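5,10-methylenetetrahydrofolate dehydrogenase (Bombyx mori, PDB 5ZF1) catalyses the oxidation of 5,10-methylenetetrahydrofolate, probably to 5,10-methenyltetrahydrofolate with NADP+ as the hydride acceptor. Local coordinates at residues C131-T136 against H184-G189; P139-A144 against K168-P173; M177-K182 against A192-C197. One frame throughout, in Å; residues are numbered along the deposited sequence. Where two conformers were deposited one is given.

Contact 1: residues C131-T136 against H184-G189; sequences CVDLPT and HESGLG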
loop_
_atom_site.group_PDB
_atom_site.type_symbol
_atom_site.label_atom_id
_atom_site.label_comp_id
_atom_site.label_asym_id
_atom_site.label_seq_id
_atom_site.Cartn_x
_atom_site.Cartn_y
_atom_site.Cartn_z
ATOM N N CYS B 131 2.086 0.588 4.294
ATOM C CA CYS B 131 1.492 -0.440 3.457
ATOM C C CYS B 131 1.970 -1.839 3.818
ATOM O O CYS B 131 1.274 -2.811 3.519
ATOM C CB CYS B 131 1.761 -0.110 1.983
ATOM S SG CYS B 131 0.751 1.304 1.436
ATOM N N VAL B 132 3.099 -1.965 4.500
ATOM C CA VAL B 132 3.507 -3.261 5.034
ATOM C C VAL B 132 3.041 -3.397 6.477
ATOM O O VAL B 132 3.443 -4.333 7.174
ATOM C CB VAL B 132 5.028 -3.481 4.915
ATOM C CG1 VAL B 132 5.472 -3.274 3.450
ATOM C CG2 VAL B 132 5.802 -2.575 5.827
ATOM N N ASP B 133 2.197 -2.461 6.927
ATOM C CA ASP B 133 1.500 -2.559 8.218
ATOM C C ASP B 133 2.491 -2.526 9.390
ATOM O O ASP B 133 2.392 -3.308 10.333
ATOM C CB ASP B 133 0.609 -3.815 8.252
ATOM C CG ASP B 133 -0.532 -3.726 9.261
ATOM O OD1 ASP B 133 -0.787 -2.629 9.813
ATOM O OD2 ASP B 133 -1.180 -4.780 9.491
ATOM N N LEU B 134 3.435 -1.570 9.333
ATOM C CA LEU B 134 4.544 -1.244 10.231
ATOM C C LEU B 134 4.365 0.165 10.824
ATOM O O LEU B 134 3.726 1.012 10.202
ATOM C CB LEU B 134 5.859 -1.312 9.446
ATOM C CG LEU B 134 7.241 -1.642 10.008
ATOM C CD1 LEU B 134 7.250 -2.941 10.762
ATOM C CD2 LEU B 134 8.217 -1.737 8.864
ATOM N N PRO B 135 4.901 0.455 12.021
ATOM C CA PRO B 135 4.699 1.798 12.603
ATOM C C PRO B 135 5.338 2.886 11.749
ATOM O O PRO B 135 6.489 2.768 11.317
ATOM C CB PRO B 135 5.372 1.699 13.980
ATOM C CG PRO B 135 5.479 0.248 14.271
ATOM C CD PRO B 135 5.649 -0.426 12.935
ATOM N N THR B 136 4.599 3.966 11.522
ATOM C CA THR B 136 5.081 5.000 10.612
ATOM C C THR B 136 4.411 6.323 10.976
ATOM O O THR B 136 3.698 6.422 11.982
ATOM C CB THR B 136 4.821 4.572 9.155
ATOM O OG1 THR B 136 5.496 5.448 8.249
ATOM C CG2 THR B 136 3.338 4.600 8.816
ATOM N N HIS B 184 0.038 -6.832 14.135
ATOM C CA HIS B 184 1.298 -6.358 13.588
ATOM C C HIS B 184 1.840 -5.185 14.402
ATOM O O HIS B 184 1.111 -4.503 15.132
ATOM C CB HIS B 184 1.129 -5.973 12.118
ATOM C CG HIS B 184 0.979 -7.154 11.212
ATOM N ND1 HIS B 184 0.921 -7.043 9.839
ATOM C CD2 HIS B 184 0.880 -8.477 11.488
ATOM C CE1 HIS B 184 0.789 -8.247 9.308
ATOM N NE2 HIS B 184 0.763 -9.134 10.287
ATOM N N GLU B 185 3.150 -4.966 14.259
ATOM C CA GLU B 185 3.856 -3.957 15.045
ATOM C C GLU B 185 3.209 -2.583 14.919
ATOM O O GLU B 185 3.239 -1.789 15.869
ATOM C CB GLU B 185 5.322 -3.901 14.605
ATOM C CG GLU B 185 6.258 -3.174 15.558
ATOM C CD GLU B 185 7.663 -3.029 14.993
ATOM O OE1 GLU B 185 8.139 -3.967 14.320
ATOM O OE2 GLU B 185 8.290 -1.974 15.220
ATOM N N SER B 186 2.626 -2.282 13.753
ATOM C CA SER B 186 1.967 -0.990 13.563
ATOM C C SER B 186 0.892 -0.755 14.616
ATOM O O SER B 186 0.787 0.344 15.177
ATOM C CB SER B 186 1.359 -0.915 12.161
ATOM O OG SER B 186 1.097 0.422 11.782
ATOM N N GLY B 187 0.089 -1.778 14.905
ATOM C CA GLY B 187 -0.978 -1.654 15.874
ATOM C C GLY B 187 -2.188 -0.873 15.411
ATOM O O GLY B 187 -3.172 -0.797 16.152
ATOM N N LEU B 188 -2.156 -0.291 14.220
ATOM C CA LEU B 188 -3.325 0.420 13.703
ATOM C C LEU B 188 -4.315 -0.524 13.033
ATOM O O LEU B 188 -4.882 -0.219 11.976
ATOM C CB LEU B 188 -2.859 1.524 12.758
ATOM C CG LEU B 188 -1.923 2.537 13.448
ATOM C CD1 LEU B 188 -1.767 3.836 12.666
ATOM C CD2 LEU B 188 -2.371 2.845 14.873
ATOM N N GLY B 189 -4.560 -1.667 13.679
ATOM C CA GLY B 189 -5.194 -2.815 13.063
ATOM C C GLY B 189 -6.691 -2.939 13.223
ATOM O O GLY B 189 -7.201 -3.349 14.271
HETATM O O HOH W 1 -0.669 0.486 10.003
#
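Asp133 reaches across to His184 and Ser186 with every atom of its side chain. CB lies in the plane of the His184 ring, at the edge, 3.6 Å from His184 ND1. CG stands anti to the backbone N (chi1 -157°), and beyond it the carboxylate plane is turned 52° from the ring. OD1 packs on Ser186 CB at 3.6 Å and accepts a bond from a water that also meets Ser186 OG. OD2 accepts the backbone N-H of Asp181 and lies 3.1 Å from His184 ND1. An alanine here would probably leave the Asp181 N-H without its acceptor and the water beside Ser186 without one of its partners. Asp133 is also the C-prime residue of a Schellman motif, with phi at +65°, which aspartate tolerates better than beta-branched residues do. Next to it, Ser186 OG makes a weak hydrogen bond to Leu134 O at 3.1 Å. The compact, puckered ring of Pro135 lies over the turn: its CG is 3.4 Å from Glu185 O, and the extended Glu185 side chain runs past CG and CD. The contact thus joins the loop that follows helix 124-131 to the one between helix 171-178 and strand 193-197, at the surface beside the second subunit.

Contact 2: residues P139-A144 against K168-P173; sequences PATALA and KNVGMP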
loop_
_atom_site.group_PDB
_atom_site.type_symbol
_atom_site.label_atom_id
_atom_site.label_comp_id
_atom_site.label_asym_id
_atom_site.label_seq_id
_atom_site.Cartn_x
_atom_site.Cartn_y
_atom_site.Cartn_z
ATOM N N PRO B 139 -0.767 9.427 7.008
ATOM C CA PRO B 139 -1.410 10.653 6.521
ATOM C C PRO B 139 -2.591 11.046 7.397
ATOM O O PRO B 139 -3.334 10.199 7.892
ATOM C CB PRO B 139 -1.848 10.279 5.101
ATOM C CG PRO B 139 -0.843 9.217 4.702
ATOM C CD PRO B 139 -0.580 8.424 5.942
ATOM N N ALA B 140 -2.749 12.356 7.599
ATOM C CA ALA B 140 -3.580 12.852 8.696
ATOM C C ALA B 140 -5.072 12.641 8.449
ATOM O O ALA B 140 -5.817 12.289 9.373
ATOM C CB ALA B 140 -3.286 14.335 8.935
ATOM N N THR B 141 -5.541 12.867 7.221
ATOM C CA THR B 141 -6.963 12.666 6.952
ATOM C C THR B 141 -7.341 11.197 7.095
ATOM O O THR B 141 -8.390 10.866 7.658
ATOM C CB THR B 141 -7.316 13.190 5.555
ATOM O OG1 THR B 141 -7.060 14.596 5.489
ATOM C CG2 THR B 141 -8.794 12.968 5.256
ATOM N N ALA B 142 -6.493 10.296 6.600
ATOM C CA ALA B 142 -6.755 8.876 6.796
ATOM C C ALA B 142 -6.751 8.527 8.277
ATOM O O ALA B 142 -7.620 7.793 8.762
ATOM C CB ALA B 142 -5.721 8.039 6.029
ATOM N N LEU B 143 -5.792 9.065 9.024
ATOM C CA LEU B 143 -5.761 8.800 10.452
ATOM C C LEU B 143 -6.999 9.360 11.136
ATOM O O LEU B 143 -7.511 8.766 12.097
ATOM C CB LEU B 143 -4.475 9.387 11.046
ATOM C CG LEU B 143 -4.021 8.985 12.443
ATOM C CD1 LEU B 143 -3.901 7.467 12.579
ATOM C CD2 LEU B 143 -2.670 9.662 12.712
ATOM N N ALA B 144 -7.496 10.504 10.655
ATOM C CA ALA B 144 -8.701 11.099 11.225
ATOM C C ALA B 144 -9.909 10.185 11.048
ATOM O O ALA B 144 -10.691 9.977 11.986
ATOM C CB ALA B 144 -8.962 12.467 10.589
ATOM N N LYS B 168 -3.924 8.468 -3.659
ATOM C CA LYS B 168 -2.759 8.009 -2.903
ATOM C C LYS B 168 -2.613 8.750 -1.589
ATOM O O LYS B 168 -2.035 8.214 -0.635
ATOM C CB LYS B 168 -1.490 8.169 -3.743
ATOM C CG LYS B 168 -1.499 7.347 -5.000
ATOM C CD LYS B 168 -1.766 5.881 -4.691
ATOM C CE LYS B 168 -1.793 5.047 -5.958
ATOM N NZ LYS B 168 -1.881 3.592 -5.619
ATOM N N ASN B 169 -3.138 9.970 -1.518
ATOM C CA ASN B 169 -3.016 10.744 -0.291
ATOM C C ASN B 169 -4.113 10.448 0.716
ATOM O O ASN B 169 -3.898 10.666 1.915
ATOM C CB ASN B 169 -3.039 12.242 -0.583
ATOM C CG ASN B 169 -1.713 12.767 -1.098
ATOM O OD1 ASN B 169 -0.774 12.009 -1.365
ATOM N ND2 ASN B 169 -1.638 14.082 -1.256
ATOM N N VAL B 170 -5.276 9.966 0.281
ATOM C CA VAL B 170 -6.416 9.828 1.186
ATOM C C VAL B 170 -7.082 8.464 1.062
ATOM O O VAL B 170 -7.122 7.709 2.031
ATOM C CB VAL B 170 -7.456 10.946 0.956
ATOM C CG1 VAL B 170 -8.683 10.725 1.840
ATOM C CG2 VAL B 170 -6.855 12.319 1.247
ATOM N N GLY B 171 -7.613 8.125 -0.117
ATOM C CA GLY B 171 -8.381 6.889 -0.222
ATOM C C GLY B 171 -7.541 5.646 0.017
ATOM O O GLY B 171 -7.959 4.710 0.714
ATOM N N MET B 172 -6.335 5.613 -0.549
ATOM C CA MET B 172 -5.499 4.430 -0.388
ATOM C C MET B 172 -5.070 4.249 1.071
ATOM O O MET B 172 -5.194 3.134 1.602
ATOM C CB MET B 172 -4.302 4.497 -1.350
ATOM C CG MET B 172 -3.397 3.279 -1.329
ATOM S SD MET B 172 -2.117 3.389 -0.040
ATOM C CE MET B 172 -1.106 4.761 -0.664
ATOM N N PRO B 173 -4.566 5.276 1.754
ATOM C CA PRO B 173 -4.206 5.059 3.162
ATOM C C PRO B 173 -5.402 4.691 4.023
ATOM O O PRO B 173 -5.238 3.918 4.967
ATOM C CB PRO B 173 -3.587 6.405 3.581
ATOM C CG PRO B 173 -3.159 7.049 2.294
ATOM C CD PRO B 173 -4.152 6.602 1.265
HETATM O O HOH W 2 -4.767 11.404 4.391
#
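Pro139 and Ala142, at the start of helix 140-151, pack on Pro173 in the first turn of helix 171-178. The latter helix follows strand 160-164 in the Rossmann-type NAD(P)-binding domain, and the turn before it belongs to the Gly-Arg-Ser motif region characteristic of this dehydrogenase family. Such a turn ordinarily faces the dinucleotide, consistent with a role in cofactor binding here.

The apolar contacts centre on Pro173. Its CB meets Ala142 CB at 3.6 Å, a close approach that a methyl group allows and a longer side chain would hinder. Its CG lies 4.0 Å from Pro139 CG, the two rings crossing at about a right angle. Pro139 also packs through CB against the backbone, 3.8 Å from Asn169 O. Both prolines suit their places: Pro139 is at the N-cap position and Pro173 three residues past the N-cap Val170, where a helix needs no backbone N-H donor. At the outer end of the contact, Thr141 CG2 and Val170 CG1 touch at 4.1 Å, their side chains set obliquely to each other. Both methyls stand anti to their backbone N atoms, which for Val170 corresponds to chi1 of 176°. This leaves Thr141 OG1 turned elsewhere, to a hydrogen bond with Thr281 OG1 of helix 277-298.

The polar contacts run through the backbone. At the start of helix 171-178, the Ser167 side chain bonds to the N-H of Gly171 and, weakly, to that of Val170. Ala142, in the first turn of its helix, has no earlier carbonyl for its N-H to meet within the helix. A water takes that role, accepting from Ala142 N at 3.0 Å and donating to Asn169 O at 2.7 Å.

Contact 3: residues M177-K182 against A192-C197; sequences MLHSDK and ATVTIC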
loop_
_atom_site.group_PDB
_atom_site.type_symbol
_atom_site.label_atom_id
_atom_site.label_comp_id
_atom_site.label_asym_id
_atom_site.label_seq_id
_atom_site.Cartn_x
_atom_site.Cartn_y
_atom_site.Cartn_z
ATOM N N MET B 177 -5.370 1.075 6.176
ATOM C CA MET B 177 -5.547 1.007 7.629
ATOM C C MET B 177 -6.759 0.175 7.998
ATOM O O MET B 177 -6.751 -0.550 8.996
ATOM C CB MET B 177 -5.734 2.399 8.221
ATOM C CG MET B 177 -4.840 3.449 7.668
ATOM S SD MET B 177 -4.130 4.355 9.001
ATOM C CE MET B 177 -3.197 2.997 9.644
ATOM N N LEU B 178 -7.828 0.318 7.226
ATOM C CA LEU B 178 -9.058 -0.385 7.543
ATOM C C LEU B 178 -8.866 -1.893 7.513
ATOM O O LEU B 178 -9.570 -2.626 8.228
ATOM C CB LEU B 178 -10.147 0.042 6.560
ATOM C CG LEU B 178 -11.173 1.074 6.995
ATOM C CD1 LEU B 178 -10.537 2.384 7.392
ATOM C CD2 LEU B 178 -12.146 1.265 5.852
ATOM N N HIS B 179 -7.947 -2.386 6.682
ATOM C CA HIS B 179 -7.661 -3.814 6.645
ATOM C C HIS B 179 -6.331 -4.140 7.329
ATOM O O HIS B 179 -5.756 -5.199 7.096
ATOM C CB HIS B 179 -7.745 -4.367 5.212
ATOM C CG HIS B 179 -6.661 -3.922 4.267
ATOM N ND1 HIS B 179 -5.378 -4.417 4.312
ATOM C CD2 HIS B 179 -6.707 -3.107 3.182
ATOM C CE1 HIS B 179 -4.660 -3.877 3.341
ATOM N NE2 HIS B 179 -5.446 -3.079 2.639
ATOM N N SER B 180 -5.864 -3.271 8.223
ATOM C CA SER B 180 -4.633 -3.602 8.928
ATOM C C SER B 180 -4.898 -4.758 9.881
ATOM O O SER B 180 -6.029 -4.979 10.307
ATOM C CB SER B 180 -4.077 -2.380 9.661
ATOM O OG SER B 180 -5.102 -1.625 10.280
ATOM N N ASP B 181 -3.857 -5.546 10.149
ATOM C CA ASP B 181 -3.919 -6.595 11.164
ATOM C C ASP B 181 -3.452 -5.998 12.479
ATOM O O ASP B 181 -2.324 -5.503 12.578
ATOM C CB ASP B 181 -3.071 -7.805 10.784
ATOM C CG ASP B 181 -3.173 -8.937 11.816
ATOM O OD1 ASP B 181 -4.084 -8.885 12.665
ATOM O OD2 ASP B 181 -2.343 -9.867 11.777
ATOM N N LYS B 182 -4.323 -6.038 13.484
ATOM C CA LYS B 182 -3.988 -5.437 14.770
ATOM C C LYS B 182 -2.683 -5.993 15.323
ATOM O O LYS B 182 -1.856 -5.238 15.847
ATOM C CB LYS B 182 -5.137 -5.648 15.757
ATOM N N ALA B 192 -10.957 -4.973 9.005
ATOM C CA ALA B 192 -12.159 -5.031 8.184
ATOM C C ALA B 192 -11.872 -5.728 6.853
ATOM O O ALA B 192 -10.724 -5.827 6.411
ATOM C CB ALA B 192 -12.700 -3.627 7.918
ATOM N N THR B 193 -12.945 -6.198 6.212
ATOM C CA THR B 193 -12.915 -6.692 4.834
ATOM C C THR B 193 -13.227 -5.494 3.937
ATOM O O THR B 193 -14.344 -4.994 3.956
ATOM C CB THR B 193 -13.959 -7.791 4.642
ATOM O OG1 THR B 193 -13.723 -8.851 5.579
ATOM C CG2 THR B 193 -13.898 -8.357 3.207
ATOM N N VAL B 194 -12.262 -5.047 3.132
ATOM C CA VAL B 194 -12.347 -3.728 2.495
ATOM C C VAL B 194 -12.531 -3.917 1.003
ATOM O O VAL B 194 -11.793 -4.686 0.388
ATOM C CB VAL B 194 -11.081 -2.897 2.759
ATOM C CG1 VAL B 194 -11.136 -1.576 2.016
ATOM C CG2 VAL B 194 -10.915 -2.620 4.246
ATOM N N THR B 195 -13.507 -3.219 0.425
ATOM C CA THR B 195 -13.626 -3.119 -1.030
ATOM C C THR B 195 -13.217 -1.715 -1.419
ATOM O O THR B 195 -13.707 -0.749 -0.834
ATOM C CB THR B 195 -15.061 -3.375 -1.491
ATOM O OG1 THR B 195 -15.488 -4.667 -1.044
ATOM C CG2 THR B 195 -15.154 -3.267 -3.043
ATOM N N ILE B 196 -12.315 -1.601 -2.396
ATOM C CA ILE B 196 -11.884 -0.320 -2.932
ATOM C C ILE B 196 -12.684 -0.098 -4.206
ATOM O O ILE B 196 -12.515 -0.840 -5.175
ATOM C CB ILE B 196 -10.383 -0.318 -3.241
ATOM C CG1 ILE B 196 -9.577 -0.554 -1.948
ATOM C CG2 ILE B 196 -9.982 1.000 -3.859
ATOM C CD1 ILE B 196 -8.185 -1.082 -2.226
ATOM N N CYS B 197 -13.574 0.884 -4.174
ATOM C CA CYS B 197 -14.294 1.338 -5.354
ATOM C C CYS B 197 -13.683 2.651 -5.809
ATOM O O CYS B 197 -13.040 3.360 -5.034
ATOM C CB CYS B 197 -15.783 1.524 -5.054
ATOM S SG CYS B 197 -16.664 -0.004 -4.643
#
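Leu178 and His179, at the end of helix 171-178, meet Ala192, just before strand 193-197, and Val194 within it. One hydrogen bond joins the two segments. Ala192 N donates to Leu178 O at 2.8 Å, with an N-H...O angle of 150° and the donor in the plane of the carbonyl group. The chain leaves helical geometry at His179, so the Leu178 carbonyl is available to a partner from beyond the helix, and the bond fixes the start of the strand against the helix end. The small side chain of Ala192 fits beside it: its CB lies 3.3 Å from the same Leu178 O, where a bulkier group would find little room.

The apolar contacts gather on one methyl. Val194 CG2, anti to the carbonyl carbon of its own residue, touches Leu178 CB at 3.6 Å and His179 CB at 3.7 Å. It also lies at the edge of the His179 imidazole, near the ring plane. The branched valine suits a strand, and here it lets one methyl fill the angle between the two side chains while the other turns elsewhere. His179 CB also comes within 3.5 Å of Ala192 O. That carbonyl accepts a hydrogen bond from His198 NE2 of the second subunit, so both backbone polar atoms of Ala192 have partners.

The contact closes the second half of a beta-alpha-beta unit made of strand 160-164, helix 171-178 and strand 193-197. Leu178 packs on Ala161 and Val163 of the first strand and on Val146 of helix 140-151. Strand 193-197 is the sheet's edge within this chain, and residues 194-196 pair antiparallel with a strand of the second subunit, carrying the sheet across the dimer interface.

Followed from the N terminus, the chain runs from helix 124-131 into residues 131-136, and contact 1 closes the long loop that returns at 184-189. Contact 2 is nested inside that loop, bringing the starts of helices 140-151 and 171-178 together. Contact 3 opens only after contact 2 has closed, yet crosses contact 1: residues 177-182 lie within its loop, while 192-197 lie beyond it. Helix 171-178 is common to contacts 2 and 3, one at its beginning and the other at its end. Contact 1 joins two loops, contact 2 two helix starts, and contact 3 the end of helix 171-178 to the edge strand; each also borders the second subunit.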